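MTH0777 (Methanothermobacter thermautotrophicus, PDB 1KJN) is of unknown function, a small dimeric archaeal protein of the DUF1890 family with a parallel, Rossmann-like alpha/beta fold. Local coordinates at residues Ser29-Ala43 with Ile59-Ile71. Sequence-based numbering, arbitrary orientation.
Sequences SHKLKKKGFRVTVTA and IYTDEMVDLESCI
The D62 carboxylate reaches the edge of strand 38-43, bridging the K33 ammonium and V39 N. Its OD1 takes K33 NZ on the syn lone pair at 2.7 Å, in a salt bridge, while OD2 uses its anti lone pair for V39 N at 2.6 Å. CG anti to the carbonyl carbon (chi1 -57°) brings the two oxygens to separate donors, and D62 N returns a bond to V39 O. With an alanine in place of D62, the K33 ammonium and V39 N would probably lose these acceptors, and the lysine tip would be freer to turn. R38 sends its guanidinium across, one face over D62 CB, and NH2 forms a salt bridge with E63 OE2 (2.8 Å) at the guanidinium edge. S29 OG donates to Y60 O in the carbonyl plane, and the Y60 and H30 rings form an offset edge-to-face pair, the Y60 edge toward H30; Y60 OH bonds D55 of the second subunit. V41 N binds E63 O at 2.8 Å and V65 N binds V41 O, pairing the strands in parallel, with V41 CB against M64 CG. T42 OG1 donates to V65 O, just before helix 67-73, which D66 N-caps. Strand 38-43, helix 45-54 and strand 63-66 form a beta-alpha-beta unit at the edge of this chain's parallel sheet, whose 3-2-1-4-5-6 order is characteristic of Rossmann-like folds.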
loop_
_atom_site.group_PDB
_atom_site.type_symbol
_atom_site.label_atom_id
_atom_site.label_comp_id
_atom_site.label_asym_id
_atom_site.label_seq_id
_atom_site.Cartn_x
_atom_site.Cartn_y
_atom_site.Cartn_z
ATOM N N SER A 29 3.534 -2.159 -11.811
ATOM C CA SER A 29 3.441 -1.040 -12.752
ATOM C C SER A 29 4.813 -0.404 -12.988
ATOM O O SER A 29 5.145 0.014 -14.101
ATOM C CB SER A 29 2.451 0.015 -12.268
ATOM O OG SER A 29 2.461 1.151 -13.129
ATOM N N HIS A 30 5.601 -0.322 -11.927
ATOM C CA HIS A 30 6.934 0.218 -12.033
ATOM C C HIS A 30 7.761 -0.714 -12.906
ATOM O O HIS A 30 8.572 -0.248 -13.697
ATOM C CB HIS A 30 7.586 0.340 -10.666
ATOM C CG HIS A 30 9.030 0.720 -10.724
ATOM N ND1 HIS A 30 10.045 -0.155 -10.385
ATOM C CD2 HIS A 30 9.635 1.890 -11.048
ATOM C CE1 HIS A 30 11.206 0.463 -10.493
ATOM N NE2 HIS A 30 10.986 1.707 -10.894
ATOM N N LYS A 31 7.579 -2.024 -12.751
ATOM C CA LYS A 31 8.328 -2.980 -13.567
ATOM C C LYS A 31 8.002 -2.766 -15.041
ATOM O O LYS A 31 8.894 -2.770 -15.887
ATOM C CB LYS A 31 7.979 -4.414 -13.182
ATOM C CG LYS A 31 8.432 -4.801 -11.795
ATOM C CD LYS A 31 9.958 -4.869 -11.693
ATOM C CE LYS A 31 10.498 -6.195 -12.194
ATOM N NZ LYS A 31 11.967 -6.302 -11.934
ATOM N N LEU A 32 6.720 -2.549 -15.334
ATOM C CA LEU A 32 6.271 -2.349 -16.694
ATOM C C LEU A 32 6.795 -1.050 -17.285
ATOM O O LEU A 32 7.193 -1.024 -18.449
ATOM C CB LEU A 32 4.733 -2.430 -16.768
ATOM C CG LEU A 32 4.155 -3.836 -16.550
ATOM C CD1 LEU A 32 2.636 -3.815 -16.483
ATOM C CD2 LEU A 32 4.615 -4.757 -17.662
ATOM N N LYS A 33 6.821 0.014 -16.482
ATOM C CA LYS A 33 7.322 1.312 -16.936
ATOM C C LYS A 33 8.820 1.236 -17.208
ATOM O O LYS A 33 9.358 2.006 -17.997
ATOM C CB LYS A 33 7.045 2.411 -15.899
ATOM C CG LYS A 33 5.577 2.847 -15.842
ATOM C CD LYS A 33 5.306 3.816 -14.694
ATOM C CE LYS A 33 6.054 5.149 -14.855
ATOM N NZ LYS A 33 5.807 5.798 -16.188
ATOM N N LYS A 34 9.483 0.331 -16.498
ATOM C CA LYS A 34 10.906 0.101 -16.636
ATOM C C LYS A 34 11.104 -0.508 -18.022
ATOM O O LYS A 34 12.154 -0.331 -18.644
ATOM C CB LYS A 34 11.360 -0.889 -15.557
ATOM C CG LYS A 34 12.740 -0.669 -14.992
ATOM C CD LYS A 34 12.832 0.631 -14.220
ATOM C CE LYS A 34 14.247 0.818 -13.684
ATOM N NZ LYS A 34 14.534 2.235 -13.325
ATOM N N LYS A 35 10.094 -1.235 -18.496
ATOM C CA LYS A 35 10.151 -1.849 -19.821
ATOM C C LYS A 35 9.673 -0.912 -20.951
ATOM O O LYS A 35 9.576 -1.335 -22.100
ATOM C CB LYS A 35 9.338 -3.148 -19.844
ATOM C CG LYS A 35 9.949 -4.306 -19.071
ATOM C CD LYS A 35 8.957 -5.454 -19.035
ATOM C CE LYS A 35 9.541 -6.705 -18.429
ATOM N NZ LYS A 35 10.542 -7.315 -19.340
ATOM N N GLY A 36 9.353 0.337 -20.618
ATOM C CA GLY A 36 8.913 1.293 -21.627
ATOM C C GLY A 36 7.414 1.551 -21.720
ATOM O O GLY A 36 6.965 2.522 -22.346
ATOM N N PHE A 37 6.636 0.685 -21.083
ATOM C CA PHE A 37 5.191 0.800 -21.087
ATOM C C PHE A 37 4.637 2.031 -20.401
ATOM O O PHE A 37 5.213 2.540 -19.440
ATOM C CB PHE A 37 4.581 -0.391 -20.358
ATOM C CG PHE A 37 4.572 -1.643 -21.144
ATOM C CD1 PHE A 37 5.556 -2.605 -20.955
ATOM C CD2 PHE A 37 3.576 -1.873 -22.079
ATOM C CE1 PHE A 37 5.545 -3.778 -21.689
ATOM C CE2 PHE A 37 3.562 -3.044 -22.815
ATOM C CZ PHE A 37 4.544 -3.999 -22.625
ATOM N N ARG A 38 3.486 2.473 -20.886
ATOM C CA ARG A 38 2.756 3.567 -20.255
ATOM C C ARG A 38 1.706 2.719 -19.519
ATOM O O ARG A 38 1.078 1.862 -20.133
ATOM C CB ARG A 38 2.085 4.454 -21.294
ATOM C CG ARG A 38 1.822 5.848 -20.797
ATOM C CD ARG A 38 1.035 6.650 -21.812
ATOM N NE ARG A 38 -0.383 6.668 -21.473
ATOM C CZ ARG A 38 -0.925 7.514 -20.604
ATOM N NH1 ARG A 38 -0.166 8.415 -19.997
ATOM N NH2 ARG A 38 -2.215 7.432 -20.309
ATOM N N VAL A 39 1.567 2.877 -18.206
ATOM C CA VAL A 39 0.625 2.042 -17.472
ATOM C C VAL A 39 -0.611 2.728 -16.959
ATOM O O VAL A 39 -0.533 3.696 -16.205
ATOM C CB VAL A 39 1.274 1.363 -16.232
ATOM C CG1 VAL A 39 0.299 0.344 -15.622
ATOM C CG2 VAL A 39 2.588 0.694 -16.598
ATOM N N THR A 40 -1.754 2.148 -17.294
ATOM C CA THR A 40 -3.023 2.664 -16.820
ATOM C C THR A 40 -3.542 1.704 -15.760
ATOM O O THR A 40 -3.551 0.490 -15.961
ATOM C CB THR A 40 -4.055 2.760 -17.954
ATOM O OG1 THR A 40 -3.652 3.769 -18.890
ATOM C CG2 THR A 40 -5.443 3.094 -17.398
ATOM N N VAL A 41 -3.943 2.245 -14.619
ATOM C CA VAL A 41 -4.497 1.437 -13.534
ATOM C C VAL A 41 -6.010 1.679 -13.484
ATOM O O VAL A 41 -6.468 2.835 -13.544
ATOM C CB VAL A 41 -3.889 1.828 -12.162
ATOM C CG1 VAL A 41 -4.558 1.042 -11.047
ATOM C CG2 VAL A 41 -2.369 1.585 -12.145
ATOM N N THR A 42 -6.787 0.608 -13.368
ATOM C CA THR A 42 -8.240 0.753 -13.297
ATOM C C THR A 42 -8.769 -0.110 -12.157
ATOM O O THR A 42 -8.351 -1.257 -12.001
ATOM C CB THR A 42 -8.929 0.373 -14.646
ATOM O OG1 THR A 42 -10.340 0.605 -14.544
ATOM C CG2 THR A 42 -8.684 -1.103 -15.007
ATOM N N ALA A 43 -9.648 0.465 -11.336
ATOM C CA ALA A 43 -10.205 -0.230 -10.183
ATOM C C ALA A 43 -11.345 0.574 -9.542
ATOM O O ALA A 43 -11.749 1.621 -10.072
ATOM C CB ALA A 43 -9.106 -0.467 -9.154
ATOM N N ILE A 59 4.542 8.813 -9.713
ATOM C CA ILE A 59 5.813 8.352 -10.265
ATOM C C ILE A 59 5.796 6.933 -10.829
ATOM O O ILE A 59 6.507 6.641 -11.786
ATOM C CB ILE A 59 6.920 8.423 -9.168
ATOM C CG1 ILE A 59 7.171 9.880 -8.778
ATOM C CG2 ILE A 59 8.215 7.735 -9.633
ATOM C CD1 ILE A 59 7.956 10.029 -7.504
ATOM N N TYR A 60 4.985 6.057 -10.242
ATOM C CA TYR A 60 4.931 4.652 -10.660
ATOM C C TYR A 60 3.778 4.206 -11.579
ATOM O O TYR A 60 3.710 3.044 -11.988
ATOM C CB TYR A 60 5.009 3.776 -9.417
ATOM C CG TYR A 60 6.244 4.044 -8.575
ATOM C CD1 TYR A 60 7.521 3.797 -9.077
ATOM C CD2 TYR A 60 6.135 4.480 -7.254
ATOM C CE1 TYR A 60 8.662 3.964 -8.277
ATOM C CE2 TYR A 60 7.281 4.657 -6.447
ATOM C CZ TYR A 60 8.532 4.387 -6.965
ATOM O OH TYR A 60 9.653 4.463 -6.148
ATOM N N THR A 61 2.872 5.121 -11.894
ATOM C CA THR A 61 1.754 4.829 -12.796
ATOM C C THR A 61 1.563 6.062 -13.665
ATOM O O THR A 61 1.992 7.154 -13.300
ATOM C CB THR A 61 0.425 4.548 -12.059
ATOM O OG1 THR A 61 0.005 5.735 -11.379
ATOM C CG2 THR A 61 0.578 3.399 -11.062
ATOM N N ASP A 62 0.885 5.907 -14.792
ATOM C CA ASP A 62 0.701 7.037 -15.689
ATOM C C ASP A 62 -0.703 7.601 -15.738
ATOM O O ASP A 62 -0.905 8.815 -15.866
ATOM C CB ASP A 62 1.163 6.635 -17.087
ATOM C CG ASP A 62 2.600 6.165 -17.088
ATOM O OD1 ASP A 62 3.481 7.000 -16.814
ATOM O OD2 ASP A 62 2.848 4.958 -17.302
ATOM N N GLU A 63 -1.671 6.713 -15.599
ATOM C CA GLU A 63 -3.058 7.104 -15.670
ATOM C C GLU A 63 -3.888 6.178 -14.790
ATOM O O GLU A 63 -3.487 5.050 -14.494
ATOM C CB GLU A 63 -3.507 7.000 -17.137
ATOM C CG GLU A 63 -4.900 7.526 -17.420
ATOM C CD GLU A 63 -5.346 7.317 -18.860
ATOM O OE1 GLU A 63 -6.336 7.966 -19.260
ATOM O OE2 GLU A 63 -4.741 6.486 -19.587
HETATM N N MSE A 64 -5.045 6.669 -14.370
HETATM C CA MSE A 64 -5.964 5.897 -13.550
HETATM C C MSE A 64 -7.394 6.220 -13.941
HETATM O O MSE A 64 -7.734 7.384 -14.094
HETATM C CB MSE A 64 -5.746 6.193 -12.082
HETATM C CG MSE A 64 -4.602 5.405 -11.503
HETATM SE SE MSE A 64 -4.569 5.710 -9.653
HETATM C CE MSE A 64 -3.992 7.540 -9.783
ATOM N N VAL A 65 -8.221 5.183 -14.069
ATOM C CA VAL A 65 -9.613 5.316 -14.484
ATOM C C VAL A 65 -10.486 4.323 -13.717
ATOM O O VAL A 65 -10.073 3.194 -13.486
ATOM C CB VAL A 65 -9.781 4.949 -15.977
ATOM C CG1 VAL A 65 -11.130 5.416 -16.497
ATOM C CG2 VAL A 65 -8.659 5.519 -16.807
ATOM N N ASP A 66 -11.707 4.735 -13.381
ATOM C CA ASP A 66 -12.667 3.875 -12.680
ATOM C C ASP A 66 -13.043 2.656 -13.549
ATOM O O ASP A 66 -13.056 2.737 -14.782
ATOM C CB ASP A 66 -13.895 4.720 -12.290
ATOM C CG ASP A 66 -15.174 3.925 -12.254
ATOM O OD1 ASP A 66 -15.898 3.959 -13.270
ATOM O OD2 ASP A 66 -15.462 3.266 -11.225
ATOM N N LEU A 67 -13.321 1.521 -12.914
ATOM C CA LEU A 67 -13.657 0.291 -13.649
ATOM C C LEU A 67 -14.717 0.437 -14.727
ATOM O O LEU A 67 -14.486 0.077 -15.878
ATOM C CB LEU A 67 -14.089 -0.816 -12.692
ATOM C CG LEU A 67 -13.018 -1.497 -11.853
ATOM C CD1 LEU A 67 -13.670 -2.262 -10.712
ATOM C CD2 LEU A 67 -12.191 -2.413 -12.719
ATOM N N GLU A 68 -15.872 0.982 -14.356
ATOM C CA GLU A 68 -16.969 1.143 -15.305
ATOM C C GLU A 68 -16.648 2.128 -16.415
ATOM O O GLU A 68 -16.977 1.889 -17.580
ATOM C CB GLU A 68 -18.263 1.497 -14.573
ATOM C CG GLU A 68 -18.741 0.339 -13.693
ATOM C CD GLU A 68 -19.022 -0.936 -14.502
ATOM O OE1 GLU A 68 -19.831 -0.872 -15.452
ATOM O OE2 GLU A 68 -18.446 -2.011 -14.193
ATOM N N SER A 69 -15.954 3.210 -16.073
ATOM C CA SER A 69 -15.582 4.188 -17.086
ATOM C C SER A 69 -14.638 3.540 -18.096
ATOM O O SER A 69 -14.803 3.714 -19.301
ATOM C CB SER A 69 -14.922 5.403 -16.450
ATOM O OG SER A 69 -15.835 6.047 -15.581
ATOM N N CYS A 70 -13.678 2.756 -17.607
ATOM C CA CYS A 70 -12.731 2.095 -18.495
ATOM C C CYS A 70 -13.473 1.112 -19.401
ATOM O O CYS A 70 -13.205 1.046 -20.593
ATOM C CB CYS A 70 -11.662 1.353 -17.693
ATOM S SG CYS A 70 -10.365 0.645 -18.702
ATOM N N ILE A 71 -14.369 0.324 -18.810
ATOM C CA ILE A 71 -15.157 -0.659 -19.543
ATOM C C ILE A 71 -15.974 0.021 -20.629
ATOM O O ILE A 71 -16.235 -0.554 -21.678
ATOM C CB ILE A 71 -16.130 -1.421 -18.592
ATOM C CG1 ILE A 71 -15.385 -2.523 -17.841
ATOM C CG2 ILE A 71 -17.304 -2.037 -19.380
ATOM C CD1 ILE A 71 -16.259 -3.260 -16.858
HETATM O O HOH W 1 -2.591 9.557 -18.648
#